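Local coordinates for protein thiaminase-I (PDB 4HCW) that is an enzyme of the thiaminase I-like family, with a two-lobed alpha/beta fold resembling that of periplasmic binding proteins, at residues N121-S126 and S225-G230; L291-L296 and I309-K314; L97-S102 and A328-V333; F14-S19 and D52-A57. All blocks are in the same frame, centred on the assembly; numbering follows the deposited sequence.

Contact 1. Residues N121-S126 and S225-G230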
loop_
_atom_site.group_PDB
_atom_site.type_symbol
_atom_site.label_atom_id
_atom_site.label_comp_id
_atom_site.label_asym_id
_atom_site.label_seq_id
_atom_site.Cartn_x
_atom_site.Cartn_y
_atom_site.Cartn_z
ATOM N N ASN A 121 -3.250 4.724 -4.090
ATOM C CA ASN A 121 -4.104 5.900 -3.955
ATOM C C ASN A 121 -5.169 5.935 -5.044
ATOM O O ASN A 121 -4.998 6.590 -6.073
ATOM C CB ASN A 121 -3.276 7.187 -3.983
ATOM C CG ASN A 121 -2.445 7.376 -2.729
ATOM O OD1 ASN A 121 -2.962 7.756 -1.678
ATOM N ND2 ASN A 121 -1.145 7.123 -2.837
ATOM N N PHE A 122 -6.269 5.228 -4.813
ATOM C CA PHE A 122 -7.332 5.111 -5.804
ATOM C C PHE A 122 -8.192 6.367 -5.872
ATOM O O PHE A 122 -8.153 7.208 -4.975
ATOM C CB PHE A 122 -8.221 3.908 -5.493
ATOM C CG PHE A 122 -7.481 2.606 -5.418
ATOM C CD1 PHE A 122 -7.174 1.902 -6.569
ATOM C CD2 PHE A 122 -7.101 2.080 -4.194
ATOM C CE1 PHE A 122 -6.496 0.700 -6.503
ATOM C CE2 PHE A 122 -6.423 0.880 -4.121
ATOM C CZ PHE A 122 -6.119 0.188 -5.277
ATOM N N LEU A 123 -8.976 6.480 -6.941
ATOM C CA LEU A 123 -9.919 7.581 -7.088
ATOM C C LEU A 123 -11.338 7.111 -6.804
ATOM O O LEU A 123 -11.925 6.372 -7.594
ATOM C CB LEU A 123 -9.848 8.168 -8.498
ATOM C CG LEU A 123 -10.810 9.319 -8.799
ATOM C CD1 LEU A 123 -10.577 10.484 -7.847
ATOM C CD2 LEU A 123 -10.674 9.767 -10.247
ATOM N N LEU A 124 -11.884 7.539 -5.673
ATOM C CA LEU A 124 -13.257 7.201 -5.322
ATOM C C LEU A 124 -14.208 8.256 -5.870
ATOM O O LEU A 124 -14.440 9.288 -5.239
ATOM C CB LEU A 124 -13.415 7.082 -3.805
ATOM C CG LEU A 124 -14.761 6.529 -3.332
ATOM C CD1 LEU A 124 -14.945 5.099 -3.819
ATOM C CD2 LEU A 124 -14.880 6.609 -1.818
ATOM N N SER A 125 -14.755 7.992 -7.051
ATOM C CA SER A 125 -15.627 8.947 -7.722
ATOM C C SER A 125 -17.107 8.666 -7.471
ATOM O O SER A 125 -17.598 7.569 -7.736
ATOM C CB SER A 125 -15.338 8.968 -9.224
ATOM O OG SER A 125 -15.420 7.666 -9.776
ATOM N N SER A 126 -17.805 9.673 -6.955
ATOM C CA SER A 126 -19.245 9.606 -6.737
ATOM C C SER A 126 -19.964 9.452 -8.076
ATOM O O SER A 126 -19.437 9.868 -9.108
ATOM C CB SER A 126 -19.710 10.881 -6.024
ATOM O OG SER A 126 -21.111 10.901 -5.824
ATOM N N SER A 225 -17.364 16.775 -1.738
ATOM C CA SER A 225 -16.807 16.650 -3.080
ATOM C C SER A 225 -17.195 15.318 -3.705
ATOM O O SER A 225 -17.500 14.355 -3.000
ATOM C CB SER A 225 -15.285 16.776 -3.042
ATOM O OG SER A 225 -14.718 16.480 -4.307
ATOM N N ASN A 226 -17.183 15.268 -5.033
ATOM C CA ASN A 226 -17.497 14.042 -5.755
ATOM C C ASN A 226 -16.232 13.261 -6.095
ATOM O O ASN A 226 -16.292 12.194 -6.706
ATOM C CB ASN A 226 -18.281 14.355 -7.030
ATOM C CG ASN A 226 -19.563 15.115 -6.752
ATOM O OD1 ASN A 226 -20.162 14.979 -5.685
ATOM N ND2 ASN A 226 -19.992 15.923 -7.716
ATOM N N TYR A 227 -15.088 13.805 -5.694
ATOM C CA TYR A 227 -13.802 13.176 -5.965
ATOM C C TYR A 227 -13.017 12.953 -4.677
ATOM O O TYR A 227 -12.952 13.833 -3.818
ATOM C CB TYR A 227 -12.981 14.032 -6.931
ATOM C CG TYR A 227 -13.656 14.280 -8.263
ATOM C CD1 TYR A 227 -14.498 15.370 -8.445
ATOM C CD2 TYR A 227 -13.445 13.427 -9.338
ATOM C CE1 TYR A 227 -15.116 15.601 -9.660
ATOM C CE2 TYR A 227 -14.057 13.649 -10.558
ATOM C CZ TYR A 227 -14.890 14.738 -10.713
ATOM O OH TYR A 227 -15.501 14.963 -11.925
ATOM N N TYR A 228 -12.423 11.772 -4.551
ATOM C CA TYR A 228 -11.622 11.435 -3.379
ATOM C C TYR A 228 -10.454 10.536 -3.763
ATOM O O TYR A 228 -10.623 9.560 -4.496
ATOM C CB TYR A 228 -12.484 10.754 -2.314
ATOM C CG TYR A 228 -11.710 10.253 -1.112
ATOM C CD1 TYR A 228 -11.446 11.087 -0.035
ATOM C CD2 TYR A 228 -11.254 8.941 -1.052
ATOM C CE1 TYR A 228 -10.742 10.633 1.066
ATOM C CE2 TYR A 228 -10.550 8.479 0.043
ATOM C CZ TYR A 228 -10.297 9.329 1.099
ATOM O OH TYR A 228 -9.597 8.870 2.191
ATOM N N VAL A 229 -9.267 10.871 -3.268
ATOM C CA VAL A 229 -8.087 10.052 -3.503
ATOM C C VAL A 229 -7.478 9.597 -2.182
ATOM O O VAL A 229 -7.261 10.402 -1.276
ATOM C CB VAL A 229 -7.021 10.801 -4.326
ATOM C CG1 VAL A 229 -5.869 9.869 -4.667
ATOM C CG2 VAL A 229 -7.634 11.370 -5.596
ATOM N N GLY A 230 -7.214 8.300 -2.077
ATOM C CA GLY A 230 -6.631 7.731 -0.876
ATOM C C GLY A 230 -6.576 6.220 -0.955
ATOM O O GLY A 230 -6.988 5.629 -1.954
#
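Leu123 and Val229 face each other as a non-hydrogen-bonded antiparallel pair, with CA atoms 4.7 Å apart, and give the contact between 121-126 and 225-230 its buried apolar middle. Leu123 CG stands anti to the backbone N (chi1 179°), and its CD1 meets Val229 CG2 at 3.8 Å and, farther along, the edge of the Tyr227 ring. The other valine branch, Val229 CG1, lies 3.5 Å from the carbonyl oxygen Phe122 O. At the next residue, Leu124 CB meets the edge of the Tyr228 ring, 4.0 Å from Tyr228 CD2. Two sound backbone bonds run here: Leu124 N donates to Tyr228 O at 2.7 Å, and Gly230 N to Phe122 O at 3.2 Å. The return bonds, Phe122 N to Gly230 O and Tyr228 N to Leu124 O, are weak.

Toward Ser126 and Asn226 the contact turns polar, and its outer side is partly exposed at Asn226. Ser126 N still donates to Asn226 O in a nearly straight bond (165°), but the side chains make no apolar pair like those of the middle; their closest approach is 3.9 Å, from Ser126 CB to Asn226 CB. Ser225 OG accepts from Tyr227 N, an ST turn, at this end of the segment, while Tyr227 OH bonds Gln131 O.

Within the mixed sheet, this end of strand 110-125 is bordered by 229-230 and also by strand 248-250, through Leu123 with Gln250 and Ser125 with Asn248. Phe122 packs on helix 317-328, whereas Tyr228, its OH bonded to Ser234, stacks on Tyr214 of helix 211-219.

Contact 2. Residues L291-L296 and I309-K314; sequences LVLDLL and IAHLAK
His311 reaches from helix 306-313 to helix 290-298, where its NE2 donates a hydrogen bond to Asp294 OD1 at 3.0 Å. The bond is bent, and NE2 comes from above the carboxylate plane, 47° out of it; the oxygen is also tilted from the plane of the imidazole. Beside this polar link, Leu293 lies obliquely against the ring, with its CB 3.7 Å and its CD1 3.9 Å from His311 CD2. Leu312 supplies the second apolar element. Both of its methyls approach the backbone of the other helix, CD2 coming to 3.2 Å from Leu293 O and CD1 to 3.5 Å from the same Leu293 O.

His311 CB points toward helix 290-298, and CG, anti to the backbone N (chi1 174°), continues that way; Asp294, partly exposed, meets the far edge of the ring. Farther in, Leu312 also packs on Tyr319 of helix 317-328, while Ile309, on another side of the same helix, meets Ser323 and Phe326. Helix 290-298 is backed in turn by Ile33 of helix 29-34, which touches Val292 and Leu296.

The two short segments have axes 9.9 Å apart and cross at -63°. This is a steeply crossed helix pair, joined by a connection that carries the short sheet strand 302-303, with leucines on its buried side and a His-carboxylate hydrogen bond at its margin.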
loop_
_atom_site.group_PDB
_atom_site.type_symbol
_atom_site.label_atom_id
_atom_site.label_comp_id
_atom_site.label_asym_id
_atom_site.label_seq_id
_atom_site.Cartn_x
_atom_site.Cartn_y
_atom_site.Cartn_z
ATOM N N LEU A 291 -11.296 -16.856 6.584
ATOM C CA LEU A 291 -11.777 -16.001 7.664
ATOM C C LEU A 291 -10.955 -14.720 7.746
ATOM O O LEU A 291 -11.496 -13.641 7.990
ATOM C CB LEU A 291 -11.753 -16.741 9.004
ATOM C CG LEU A 291 -12.286 -15.956 10.206
ATOM C CD1 LEU A 291 -13.664 -15.382 9.909
ATOM C CD2 LEU A 291 -12.331 -16.834 11.444
ATOM N N VAL A 292 -9.648 -14.843 7.540
ATOM C CA VAL A 292 -8.770 -13.681 7.518
ATOM C C VAL A 292 -9.089 -12.817 6.302
ATOM O O VAL A 292 -9.159 -11.592 6.399
ATOM C CB VAL A 292 -7.287 -14.091 7.488
ATOM C CG1 VAL A 292 -6.395 -12.863 7.400
ATOM C CG2 VAL A 292 -6.941 -14.915 8.720
ATOM N N LEU A 293 -9.292 -13.469 5.159
ATOM C CA LEU A 293 -9.646 -12.772 3.930
ATOM C C LEU A 293 -10.972 -12.032 4.074
ATOM O O LEU A 293 -11.102 -10.889 3.635
ATOM C CB LEU A 293 -9.714 -13.748 2.753
ATOM C CG LEU A 293 -8.403 -14.420 2.335
ATOM C CD1 LEU A 293 -8.620 -15.309 1.119
ATOM C CD2 LEU A 293 -7.328 -13.382 2.058
ATOM N N ASP A 294 -11.952 -12.685 4.691
ATOM C CA ASP A 294 -13.262 -12.076 4.895
ATOM C C ASP A 294 -13.175 -10.867 5.822
ATOM O O ASP A 294 -13.861 -9.867 5.617
ATOM C CB ASP A 294 -14.262 -13.097 5.446
ATOM C CG ASP A 294 -14.695 -14.112 4.402
ATOM O OD1 ASP A 294 -14.746 -13.754 3.207
ATOM O OD2 ASP A 294 -14.987 -15.267 4.778
ATOM N N LEU A 295 -12.324 -10.967 6.838
ATOM C CA LEU A 295 -12.108 -9.862 7.765
ATOM C C LEU A 295 -11.410 -8.699 7.071
ATOM O O LEU A 295 -11.710 -7.536 7.340
ATOM C CB LEU A 295 -11.299 -10.323 8.978
ATOM C CG LEU A 295 -12.048 -11.178 10.002
ATOM C CD1 LEU A 295 -11.079 -11.769 11.009
ATOM C CD2 LEU A 295 -13.115 -10.356 10.706
ATOM N N LEU A 296 -10.478 -9.020 6.177
ATOM C CA LEU A 296 -9.805 -8.005 5.374
ATOM C C LEU A 296 -10.811 -7.274 4.493
ATOM O O LEU A 296 -10.676 -6.077 4.241
ATOM C CB LEU A 296 -8.714 -8.635 4.506
ATOM C CG LEU A 296 -7.437 -9.092 5.211
ATOM C CD1 LEU A 296 -6.514 -9.800 4.232
ATOM C CD2 LEU A 296 -6.732 -7.910 5.853
ATOM N N ILE A 309 -7.949 -11.821 -4.117
ATOM C CA ILE A 309 -8.790 -10.806 -4.739
ATOM C C ILE A 309 -10.069 -11.434 -5.281
ATOM O O ILE A 309 -11.159 -10.883 -5.122
ATOM C CB ILE A 309 -8.048 -10.079 -5.880
ATOM C CG1 ILE A 309 -6.780 -9.411 -5.348
ATOM C CG2 ILE A 309 -8.954 -9.047 -6.538
ATOM C CD1 ILE A 309 -5.975 -8.693 -6.410
ATOM N N ALA A 310 -9.928 -12.596 -5.913
ATOM C CA ALA A 310 -11.070 -13.316 -6.462
ATOM C C ALA A 310 -12.062 -13.690 -5.368
ATOM O O ALA A 310 -13.274 -13.569 -5.550
ATOM C CB ALA A 310 -10.609 -14.558 -7.208
ATOM N N HIS A 311 -11.537 -14.140 -4.232
ATOM C CA HIS A 311 -12.363 -14.553 -3.100
ATOM C C HIS A 311 -13.256 -13.426 -2.586
ATOM O O HIS A 311 -14.400 -13.657 -2.193
ATOM C CB HIS A 311 -11.482 -15.074 -1.962
ATOM C CG HIS A 311 -12.238 -15.388 -0.709
ATOM N ND1 HIS A 311 -12.957 -16.552 -0.544
ATOM C CD2 HIS A 311 -12.391 -14.687 0.441
ATOM C CE1 HIS A 311 -13.517 -16.557 0.653
ATOM N NE2 HIS A 311 -13.189 -15.436 1.270
ATOM N N LEU A 312 -12.729 -12.206 -2.593
ATOM C CA LEU A 312 -13.464 -11.059 -2.073
ATOM C C LEU A 312 -14.299 -10.382 -3.153
ATOM O O LEU A 312 -15.190 -9.588 -2.854
ATOM C CB LEU A 312 -12.506 -10.058 -1.425
ATOM C CG LEU A 312 -11.754 -10.600 -0.208
ATOM C CD1 LEU A 312 -10.820 -9.552 0.377
ATOM C CD2 LEU A 312 -12.736 -11.096 0.842
ATOM N N ALA A 313 -14.010 -10.705 -4.409
ATOM C CA ALA A 313 -14.736 -10.126 -5.534
ATOM C C ALA A 313 -16.057 -10.849 -5.774
ATOM O O ALA A 313 -16.938 -10.338 -6.466
ATOM C CB ALA A 313 -13.877 -10.156 -6.789
ATOM N N LYS A 314 -16.192 -12.039 -5.196
ATOM C CA LYS A 314 -17.381 -12.862 -5.394
ATOM C C LYS A 314 -18.620 -12.293 -4.704
ATOM O O LYS A 314 -19.744 -12.692 -5.012
ATOM C CB LYS A 314 -17.128 -14.291 -4.909
ATOM C CG LYS A 314 -16.089 -15.050 -5.715
ATOM C CD LYS A 314 -15.819 -16.419 -5.115
ATOM C CE LYS A 314 -14.770 -17.177 -5.909
ATOM N NZ LYS A 314 -14.494 -18.519 -5.324
#

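Contact 3. Residues L97-S102 and A328-V333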
loop_
_atom_site.group_PDB
_atom_site.type_symbol
_atom_site.label_atom_id
_atom_site.label_comp_id
_atom_site.label_asym_id
_atom_site.label_seq_id
_atom_site.Cartn_x
_atom_site.Cartn_y
_atom_site.Cartn_z
ATOM N N LEU A 97 0.110 -14.388 -9.064
ATOM C CA LEU A 97 0.242 -12.973 -8.750
ATOM C C LEU A 97 0.257 -12.167 -10.039
ATOM O O LEU A 97 0.527 -12.706 -11.112
ATOM C CB LEU A 97 1.540 -12.725 -7.981
ATOM C CG LEU A 97 1.802 -13.593 -6.749
ATOM C CD1 LEU A 97 3.223 -13.390 -6.248
ATOM C CD2 LEU A 97 0.798 -13.286 -5.653
ATOM N N HIS A 98 -0.031 -10.874 -9.937
ATOM C CA HIS A 98 0.090 -9.989 -11.087
ATOM C C HIS A 98 1.561 -9.762 -11.408
ATOM O O HIS A 98 2.437 -10.101 -10.611
ATOM C CB HIS A 98 -0.604 -8.653 -10.822
ATOM C CG HIS A 98 -2.099 -8.732 -10.851
ATOM N ND1 HIS A 98 -2.828 -9.395 -9.888
ATOM C CD2 HIS A 98 -3.000 -8.230 -11.728
ATOM C CE1 HIS A 98 -4.115 -9.298 -10.170
ATOM N NE2 HIS A 98 -4.247 -8.597 -11.281
ATOM N N SER A 99 1.831 -9.193 -12.578
ATOM C CA SER A 99 3.202 -8.937 -12.999
ATOM C C SER A 99 3.892 -7.943 -12.067
ATOM O O SER A 99 5.047 -8.134 -11.689
ATOM C CB SER A 99 3.238 -8.428 -14.441
ATOM O OG SER A 99 2.500 -7.226 -14.579
ATOM N N PHE A 100 3.175 -6.889 -11.691
ATOM C CA PHE A 100 3.736 -5.853 -10.830
ATOM C C PHE A 100 3.859 -6.304 -9.376
ATOM O O PHE A 100 4.775 -5.887 -8.667
ATOM C CB PHE A 100 2.923 -4.559 -10.927
ATOM C CG PHE A 100 1.452 -4.736 -10.669
ATOM C CD1 PHE A 100 0.939 -4.626 -9.387
ATOM C CD2 PHE A 100 0.579 -4.994 -11.714
ATOM C CE1 PHE A 100 -0.415 -4.779 -9.150
ATOM C CE2 PHE A 100 -0.776 -5.149 -11.483
ATOM C CZ PHE A 100 -1.273 -5.042 -10.200
ATOM N N VAL A 101 2.936 -7.155 -8.940
ATOM C CA VAL A 101 2.964 -7.682 -7.579
ATOM C C VAL A 101 4.192 -8.560 -7.364
ATOM O O VAL A 101 4.897 -8.427 -6.364
ATOM C CB VAL A 101 1.692 -8.493 -7.258
ATOM C CG1 VAL A 101 1.836 -9.213 -5.927
ATOM C CG2 VAL A 101 0.473 -7.586 -7.247
ATOM N N SER A 102 4.445 -9.453 -8.314
ATOM C CA SER A 102 5.595 -10.345 -8.237
ATOM C C SER A 102 6.903 -9.581 -8.426
ATOM O O SER A 102 7.927 -9.934 -7.840
ATOM C CB SER A 102 5.477 -11.462 -9.277
ATOM O OG SER A 102 5.296 -10.930 -10.577
ATOM N N ALA A 328 -6.467 -5.087 -16.431
ATOM C CA ALA A 328 -6.425 -4.258 -17.629
ATOM C C ALA A 328 -5.119 -3.476 -17.725
ATOM O O ALA A 328 -4.560 -3.312 -18.809
ATOM C CB ALA A 328 -7.614 -3.307 -17.659
ATOM N N LYS A 329 -4.638 -2.999 -16.582
ATOM C CA LYS A 329 -3.432 -2.183 -16.540
ATOM C C LYS A 329 -2.275 -2.944 -15.903
ATOM O O LYS A 329 -1.417 -2.351 -15.252
ATOM C CB LYS A 329 -3.700 -0.895 -15.761
ATOM C CG LYS A 329 -4.978 -0.187 -16.182
ATOM C CD LYS A 329 -5.239 1.056 -15.347
ATOM C CE LYS A 329 -6.541 1.726 -15.760
ATOM N NZ LYS A 329 -6.808 2.970 -14.987
ATOM N N GLU A 330 -2.255 -4.258 -16.105
ATOM C CA GLU A 330 -1.260 -5.128 -15.482
ATOM C C GLU A 330 0.174 -4.773 -15.880
ATOM O O GLU A 330 1.117 -5.026 -15.128
ATOM C CB GLU A 330 -1.557 -6.596 -15.813
ATOM C CG GLU A 330 -0.695 -7.599 -15.061
ATOM C CD GLU A 330 -1.058 -9.036 -15.378
ATOM O OE1 GLU A 330 -2.076 -9.258 -16.067
ATOM O OE2 GLU A 330 -0.325 -9.947 -14.939
ATOM N N SER A 331 0.335 -4.179 -17.057
ATOM C CA SER A 331 1.661 -3.836 -17.560
ATOM C C SER A 331 2.033 -2.383 -17.276
ATOM O O SER A 331 3.207 -2.015 -17.323
ATOM C CB SER A 331 1.748 -4.110 -19.063
ATOM O OG SER A 331 0.804 -3.331 -19.777
ATOM N N GLU A 332 1.032 -1.561 -16.979
ATOM C CA GLU A 332 1.253 -0.129 -16.803
ATOM C C GLU A 332 1.510 0.254 -15.346
ATOM O O GLU A 332 1.978 1.356 -15.061
ATOM C CB GLU A 332 0.065 0.666 -17.355
ATOM C CG GLU A 332 -0.387 0.247 -18.754
ATOM C CD GLU A 332 0.500 0.791 -19.865
ATOM O OE1 GLU A 332 -0.048 1.346 -20.840
ATOM O OE2 GLU A 332 1.739 0.656 -19.777
ATOM N N VAL A 333 1.209 -0.660 -14.429
ATOM C CA VAL A 333 1.375 -0.394 -13.003
ATOM C C VAL A 333 2.847 -0.351 -12.590
ATOM O O VAL A 333 3.628 -1.236 -12.943
ATOM C CB VAL A 333 0.616 -1.428 -12.147
ATOM C CG1 VAL A 333 1.012 -1.309 -10.689
ATOM C CG2 VAL A 333 -0.885 -1.246 -12.305
#
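Glu330 and Ser99 join the loop after helix 317-328 to the start of helix 99-105. From Glu330 CB the side chain is extended: CG is anti to the backbone N (chi1 -172°), which turns it toward the helix start. There Glu330 CG lies 3.3 Å from Ser99 OG and, on another side, 4.1 Å from His98 CD2 at the edge of the imidazole. Glu330 CD comes 4.0 Å from Ser99 N. At the tip, OE2 accepts from that same N-H through its anti lone pair, Ser99 N to Glu330 OE2 being 3.3 Å with an angle of 139°. The other oxygen, Glu330 OE1, stays 5.3 Å from His98 NE2; that nitrogen has a weak hydrogen bond to Asp327 OD1 instead.

The apolar half of the contact is centred on Phe100. Val333 CG1 covers one face of the ring in a CH-pi contact, 3.7 Å from the ring centroid and nearest to Phe100 CG, and His98 CB lies over the opposite face, toward the rim. Glu330 O meets the ring in its plane, 3.5 Å from Phe100 CD2. Val260 of strand 260-267 touches both Phe100 and Val333, and Leu118 of strand 110-125 also packs on Phe100.

A carboxylate bonded to an N-H of the first helical turn, just past the N-cap residue His98, sits at the positive end of the helix dipole, which would probably stabilise its negative charge.

Contact 4. Residues F14-S19 and D52-A57; sequences FPYLPS and DCYSDA
Tyr16 meets Asp52 and Tyr54 where two loops leave neighbouring parallel strands, 8-13 and 44-50; an Asx turn, Tyr54 N to Asp52 OD1, sits within a type I beta turn from Asp52 to Ser55. The two tyrosines form an offset edge-to-face pair, the edge of Tyr54 directed at the face of Tyr16, with centroids 5.4 Å apart and planes at 70°. Their nearest carbons are Tyr16 CE2 and Tyr54 CD2, 3.4 Å apart. Tyr16 CB points toward 52-57, and CG, anti to the carbonyl carbon (chi1 -61°), starts the ring on that course. In the backbone, Tyr16 is the centre of an inverse gamma turn.

Phe14 adds a third ring, lying obliquely to Tyr54, with Phe14 CE1 at 4.0 Å from Tyr54 CE2. One face of Phe14 is covered near its rim by Tyr16 CD2. Cys53 SG sits over the centre of one Tyr54 face and also approaches the edge of Phe14, 4.3 Å from Phe14 CE1. The far end of Tyr54 is held by Asp69 of strand 65-69, which bonds its OH, and Phe159 meets its ring edge-to-face.

Asp52 OD1 lies in the plane of the Tyr16 ring, at its edge, while the carboxylate is turned 64° from that ring. The oxygen is gripped by two donors from opposite faces of the carboxylate plane: Tyr16 OH at 2.8 Å from Asp52 OD1, and Tyr54 N at 3.0 Å from the same atom.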
loop_
_atom_site.group_PDB
_atom_site.type_symbol
_atom_site.label_atom_id
_atom_site.label_comp_id
_atom_site.label_asym_id
_atom_site.label_seq_id
_atom_site.Cartn_x
_atom_site.Cartn_y
_atom_site.Cartn_z
ATOM N N PHE A 14 1.999 -6.443 9.683
ATOM C CA PHE A 14 1.799 -5.083 9.199
ATOM C C PHE A 14 0.717 -4.406 10.035
ATOM O O PHE A 14 -0.449 -4.801 9.983
ATOM C CB PHE A 14 1.403 -5.105 7.723
ATOM C CG PHE A 14 1.312 -3.745 7.093
ATOM C CD1 PHE A 14 2.458 -3.064 6.717
ATOM C CD2 PHE A 14 0.080 -3.155 6.864
ATOM C CE1 PHE A 14 2.378 -1.814 6.132
ATOM C CE2 PHE A 14 -0.007 -1.908 6.278
ATOM C CZ PHE A 14 1.143 -1.236 5.913
ATOM N N PRO A 15 1.102 -3.383 10.812
ATOM C CA PRO A 15 0.224 -2.783 11.823
ATOM C C PRO A 15 -0.715 -1.713 11.275
ATOM O O PRO A 15 -1.608 -1.265 11.995
ATOM C CB PRO A 15 1.220 -2.145 12.790
ATOM C CG PRO A 15 2.352 -1.728 11.910
ATOM C CD PRO A 15 2.433 -2.749 10.795
ATOM N N TYR A 16 -0.520 -1.310 10.025
ATOM C CA TYR A 16 -1.305 -0.217 9.461
ATOM C C TYR A 16 -2.541 -0.698 8.705
ATOM O O TYR A 16 -2.663 -0.508 7.495
ATOM C CB TYR A 16 -0.428 0.678 8.587
ATOM C CG TYR A 16 0.703 1.324 9.354
ATOM C CD1 TYR A 16 0.506 2.509 10.049
ATOM C CD2 TYR A 16 1.962 0.741 9.395
ATOM C CE1 TYR A 16 1.534 3.101 10.757
ATOM C CE2 TYR A 16 2.995 1.324 10.102
ATOM C CZ TYR A 16 2.776 2.504 10.780
ATOM O OH TYR A 16 3.800 3.092 11.484
ATOM N N LEU A 17 -3.453 -1.322 9.444
ATOM C CA LEU A 17 -4.746 -1.737 8.918
ATOM C C LEU A 17 -5.800 -0.744 9.401
ATOM O O LEU A 17 -5.572 -0.033 10.379
ATOM C CB LEU A 17 -5.073 -3.157 9.390
ATOM C CG LEU A 17 -4.170 -4.267 8.850
ATOM C CD1 LEU A 17 -4.679 -5.634 9.279
ATOM C CD2 LEU A 17 -4.061 -4.182 7.336
ATOM N N PRO A 18 -6.955 -0.679 8.715
ATOM C CA PRO A 18 -7.982 0.300 9.091
ATOM C C PRO A 18 -8.530 0.095 10.501
ATOM O O PRO A 18 -8.308 -0.951 11.111
ATOM C CB PRO A 18 -9.092 0.054 8.062
ATOM C CG PRO A 18 -8.854 -1.334 7.560
ATOM C CD PRO A 18 -7.365 -1.474 7.545
ATOM N N SER A 19 -9.237 1.100 11.008
ATOM C CA SER A 19 -9.887 1.002 12.309
ATOM C C SER A 19 -11.253 1.676 12.265
ATOM O O SER A 19 -11.545 2.444 11.349
ATOM C CB SER A 19 -9.022 1.634 13.402
ATOM O OG SER A 19 -8.954 3.042 13.254
ATOM N N ASP A 52 6.641 -2.242 12.690
ATOM C CA ASP A 52 6.602 -0.958 12.000
ATOM C C ASP A 52 7.757 -0.840 11.013
ATOM O O ASP A 52 8.871 -0.480 11.391
ATOM C CB ASP A 52 6.664 0.188 13.011
ATOM C CG ASP A 52 6.250 1.519 12.411
ATOM O OD1 ASP A 52 6.146 1.613 11.170
ATOM O OD2 ASP A 52 6.029 2.474 13.184
ATOM N N CYS A 53 7.483 -1.133 9.745
ATOM C CA CYS A 53 8.499 -1.043 8.703
ATOM C C CYS A 53 8.814 0.411 8.363
ATOM O O CYS A 53 9.771 0.696 7.645
ATOM C CB CYS A 53 8.052 -1.790 7.445
ATOM S SG CYS A 53 6.623 -1.063 6.611
ATOM N N TYR A 54 8.003 1.328 8.880
ATOM C CA TYR A 54 8.226 2.751 8.656
ATOM C C TYR A 54 9.038 3.359 9.794
ATOM O O TYR A 54 8.998 4.565 10.033
ATOM C CB TYR A 54 6.898 3.487 8.459
ATOM C CG TYR A 54 6.112 2.966 7.276
ATOM C CD1 TYR A 54 6.562 3.170 5.977
ATOM C CD2 TYR A 54 4.930 2.262 7.457
ATOM C CE1 TYR A 54 5.853 2.689 4.891
ATOM C CE2 TYR A 54 4.213 1.779 6.377
ATOM C CZ TYR A 54 4.680 1.995 5.097
ATOM O OH TYR A 54 3.971 1.517 4.019
ATOM N N SER A 55 9.775 2.499 10.488
ATOM C CA SER A 55 10.708 2.915 11.524
ATOM C C SER A 55 12.069 2.289 11.241
ATOM O O SER A 55 12.190 1.067 11.177
ATOM C CB SER A 55 10.208 2.476 12.899
ATOM O OG SER A 55 11.182 2.720 13.897
ATOM N N ASP A 56 13.087 3.127 11.066
ATOM C CA ASP A 56 14.429 2.644 10.751
ATOM C C ASP A 56 14.999 1.750 11.848
ATOM O O ASP A 56 15.793 0.850 11.574
ATOM C CB ASP A 56 15.378 3.814 10.481
ATOM C CG ASP A 56 15.119 4.478 9.146
ATOM O OD1 ASP A 56 14.542 3.818 8.257
ATOM O OD2 ASP A 56 15.497 5.656 8.983
ATOM N N ALA A 57 14.590 2.003 13.086
ATOM C CA ALA A 57 15.050 1.210 14.219
ATOM C C ALA A 57 14.559 -0.231 14.124
ATOM O O ALA A 57 15.273 -1.165 14.492
ATOM C CB ALA A 57 14.596 1.841 15.526
#

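From the N terminus, contact 4 closes first, joining the loops that follow strands 8-13 and 44-50, and is complete before any other contact opens. The start of helix 99-105 then opens contact 3, the widest closure, closed only by the loop after helix 317-328. Two shorter loops fall within that span, one after the other: contact 1 pairs the end of strand 110-125 with the segment leading into strand 229-230, and contact 2 packs helix 290-298 against helix 306-313. No contacts cross. Contacts 2 and 3 touch, Ile309 CD1 lying 4.2 Å from His98 CE1, whereas contacts 3 and 4 lie on opposite sides of the chain's centre, with centres about 24 Å apart.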